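Long-range contact in ketosynthase (Streptomyces sp. MSC090213JE08, PDB 6KXD), which probably acts in a ketosynthase/chain length factor pair that builds the acyl chain of ishigamide in a highly reducing type II polyketide synthase: residues P248-S254 with A369-G375. Residues are numbered along the deposited sequence.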
loop_
_atom_site.group_PDB
_atom_site.type_symbol
_atom_site.label_atom_id
_atom_site.label_comp_id
_atom_site.label_asym_id
_atom_site.label_seq_id
_atom_site.Cartn_x
_atom_site.Cartn_y
_atom_site.Cartn_z
ATOM N N PRO B 248 -27.655 -3.240 6.502
ATOM C CA PRO B 248 -26.614 -2.266 6.829
ATOM C C PRO B 248 -26.581 -1.931 8.322
ATOM O O PRO B 248 -27.627 -1.680 8.950
ATOM C CB PRO B 248 -26.939 -1.055 5.938
ATOM C CG PRO B 248 -28.409 -1.207 5.639
ATOM C CD PRO B 248 -28.635 -2.704 5.552
ATOM N N LEU B 249 -25.359 -1.892 8.867
ATOM C CA LEU B 249 -25.120 -1.478 10.226
ATOM C C LEU B 249 -24.811 0.016 10.241
ATOM O O LEU B 249 -25.087 0.672 11.239
ATOM C CB LEU B 249 -23.955 -2.267 10.839
ATOM C CG LEU B 249 -24.005 -3.780 10.657
ATOM C CD1 LEU B 249 -22.795 -4.447 11.302
ATOM C CD2 LEU B 249 -25.296 -4.337 11.245
ATOM N N ALA B 250 -24.188 0.526 9.165
ATOM C CA ALA B 250 -23.791 1.887 9.115
ATOM C C ALA B 250 -23.500 2.259 7.675
ATOM O O ALA B 250 -23.051 1.436 6.882
ATOM C CB ALA B 250 -22.584 2.134 9.990
ATOM N N ALA B 251 -23.764 3.514 7.347
ATOM C CA ALA B 251 -23.467 4.054 6.036
ATOM C C ALA B 251 -22.233 4.925 6.189
ATOM O O ALA B 251 -22.143 5.653 7.148
ATOM C CB ALA B 251 -24.594 4.862 5.487
ATOM N N VAL B 252 -21.284 4.751 5.261
ATOM C CA VAL B 252 -20.111 5.584 5.210
ATOM C C VAL B 252 -20.441 6.825 4.378
ATOM O O VAL B 252 -20.525 6.765 3.163
ATOM C CB VAL B 252 -18.895 4.836 4.632
ATOM C CG1 VAL B 252 -17.696 5.757 4.600
ATOM C CG2 VAL B 252 -18.577 3.556 5.389
ATOM N N LEU B 253 -20.671 7.950 5.069
ATOM C CA LEU B 253 -21.086 9.180 4.451
ATOM C C LEU B 253 -19.894 9.943 3.872
ATOM O O LEU B 253 -20.008 10.637 2.887
ATOM C CB LEU B 253 -21.805 10.019 5.510
ATOM C CG LEU B 253 -23.070 9.407 6.087
ATOM C CD1 LEU B 253 -23.859 10.491 6.787
ATOM C CD2 LEU B 253 -23.922 8.752 5.017
ATOM N N SER B 254 -18.762 9.928 4.562
ATOM C CA SER B 254 -17.604 10.594 4.056
ATOM C C SER B 254 -16.360 10.062 4.776
ATOM O O SER B 254 -16.414 9.579 5.898
ATOM C CB SER B 254 -17.687 12.069 4.252
ATOM O OG SER B 254 -17.683 12.326 5.630
ATOM N N ALA B 369 -13.656 9.832 9.387
ATOM C CA ALA B 369 -14.802 9.255 8.725
ATOM C C ALA B 369 -16.070 9.644 9.476
ATOM O O ALA B 369 -16.135 9.571 10.713
ATOM C CB ALA B 369 -14.700 7.756 8.588
ATOM N N VAL B 370 -17.117 9.912 8.686
ATOM C CA VAL B 370 -18.464 10.188 9.223
ATOM C C VAL B 370 -19.396 9.057 8.788
ATOM O O VAL B 370 -19.447 8.700 7.605
ATOM C CB VAL B 370 -18.959 11.561 8.754
ATOM C CG1 VAL B 370 -20.367 11.862 9.234
ATOM C CG2 VAL B 370 -18.015 12.649 9.206
ATOM N N LEU B 371 -20.016 8.415 9.772
ATOM C CA LEU B 371 -20.909 7.263 9.520
ATOM C C LEU B 371 -22.318 7.644 9.954
ATOM O O LEU B 371 -22.486 8.400 10.896
ATOM C CB LEU B 371 -20.484 6.080 10.364
ATOM C CG LEU B 371 -19.006 5.684 10.250
ATOM C CD1 LEU B 371 -18.700 4.557 11.217
ATOM C CD2 LEU B 371 -18.662 5.268 8.847
ATOM N N ARG B 372 -23.311 7.039 9.315
ATOM C CA ARG B 372 -24.651 7.088 9.840
ATOM C C ARG B 372 -25.015 5.687 10.307
ATOM O O ARG B 372 -24.935 4.748 9.469
ATOM C CB ARG B 372 -25.575 7.612 8.755
ATOM C CG ARG B 372 -27.032 7.266 9.035
ATOM C CD ARG B 372 -28.007 8.405 9.026
ATOM N NE ARG B 372 -27.622 9.640 8.356
ATOM C CZ ARG B 372 -27.806 10.852 8.889
ATOM N NH1 ARG B 372 -28.201 10.975 10.153
ATOM N NH2 ARG B 372 -27.571 11.924 8.150
ATOM N N LEU B 373 -25.382 5.567 11.593
ATOM C CA LEU B 373 -25.701 4.269 12.190
ATOM C C LEU B 373 -27.102 3.911 11.693
ATOM O O LEU B 373 -27.970 4.785 11.579
ATOM C CB LEU B 373 -25.531 4.301 13.711
ATOM C CG LEU B 373 -24.156 4.798 14.164
ATOM C CD1 LEU B 373 -24.086 4.977 15.658
ATOM C CD2 LEU B 373 -23.073 3.841 13.678
ATOM N N ILE B 374 -27.265 2.660 11.264
ATOM C CA ILE B 374 -28.510 2.187 10.727
ATOM C C ILE B 374 -28.958 1.060 11.656
ATOM O O ILE B 374 -29.496 1.374 12.711
ATOM C CB ILE B 374 -28.345 1.817 9.250
ATOM C CG1 ILE B 374 -27.918 3.054 8.458
ATOM C CG2 ILE B 374 -29.605 1.181 8.670
ATOM C CD1 ILE B 374 -27.477 2.731 7.075
ATOM N N GLY B 375 -28.624 -0.193 11.320
ATOM C CA GLY B 375 -29.067 -1.414 12.038
ATOM C C GLY B 375 -30.291 -2.044 11.386
ATOM O O GLY B 375 -31.162 -1.308 10.896
#
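Two antiparallel neighbours in the C-terminal half of this thiolase-type fold, strands 250-259 and 365-373, pair here through a backbone ladder interrupted by a classic beta bulge. A251 and R372 form the regular hydrogen-bonded pair, with A251 N to R372 O at 2.7 Å and R372 N to A251 O at 2.8 Å. At the bulge L253 and S254 both face V370: V370 O accepts a hydrogen bond from L253 N (2.9 Å) and a weak one from S254 N (3.4 Å), while V370 N reaches S254 O at 2.9 Å. Beyond the strand ends, I374 N to L249 O (2.9 Å) and G375 N to P248 O (3.0 Å) prolong the pairing to the last modelled residue. A250, V252, L371 and L373 share one face, from which A250, L371 and L373 pack on helix 332-344; on the other, V370 meets helix 265-280 and R372 NH1 hydrogen-bonds to G352 O. Strand 20-29 flanks 250-259 and strand 354-360 flanks 365-373, placing the pair inside the sheet between two helical layers.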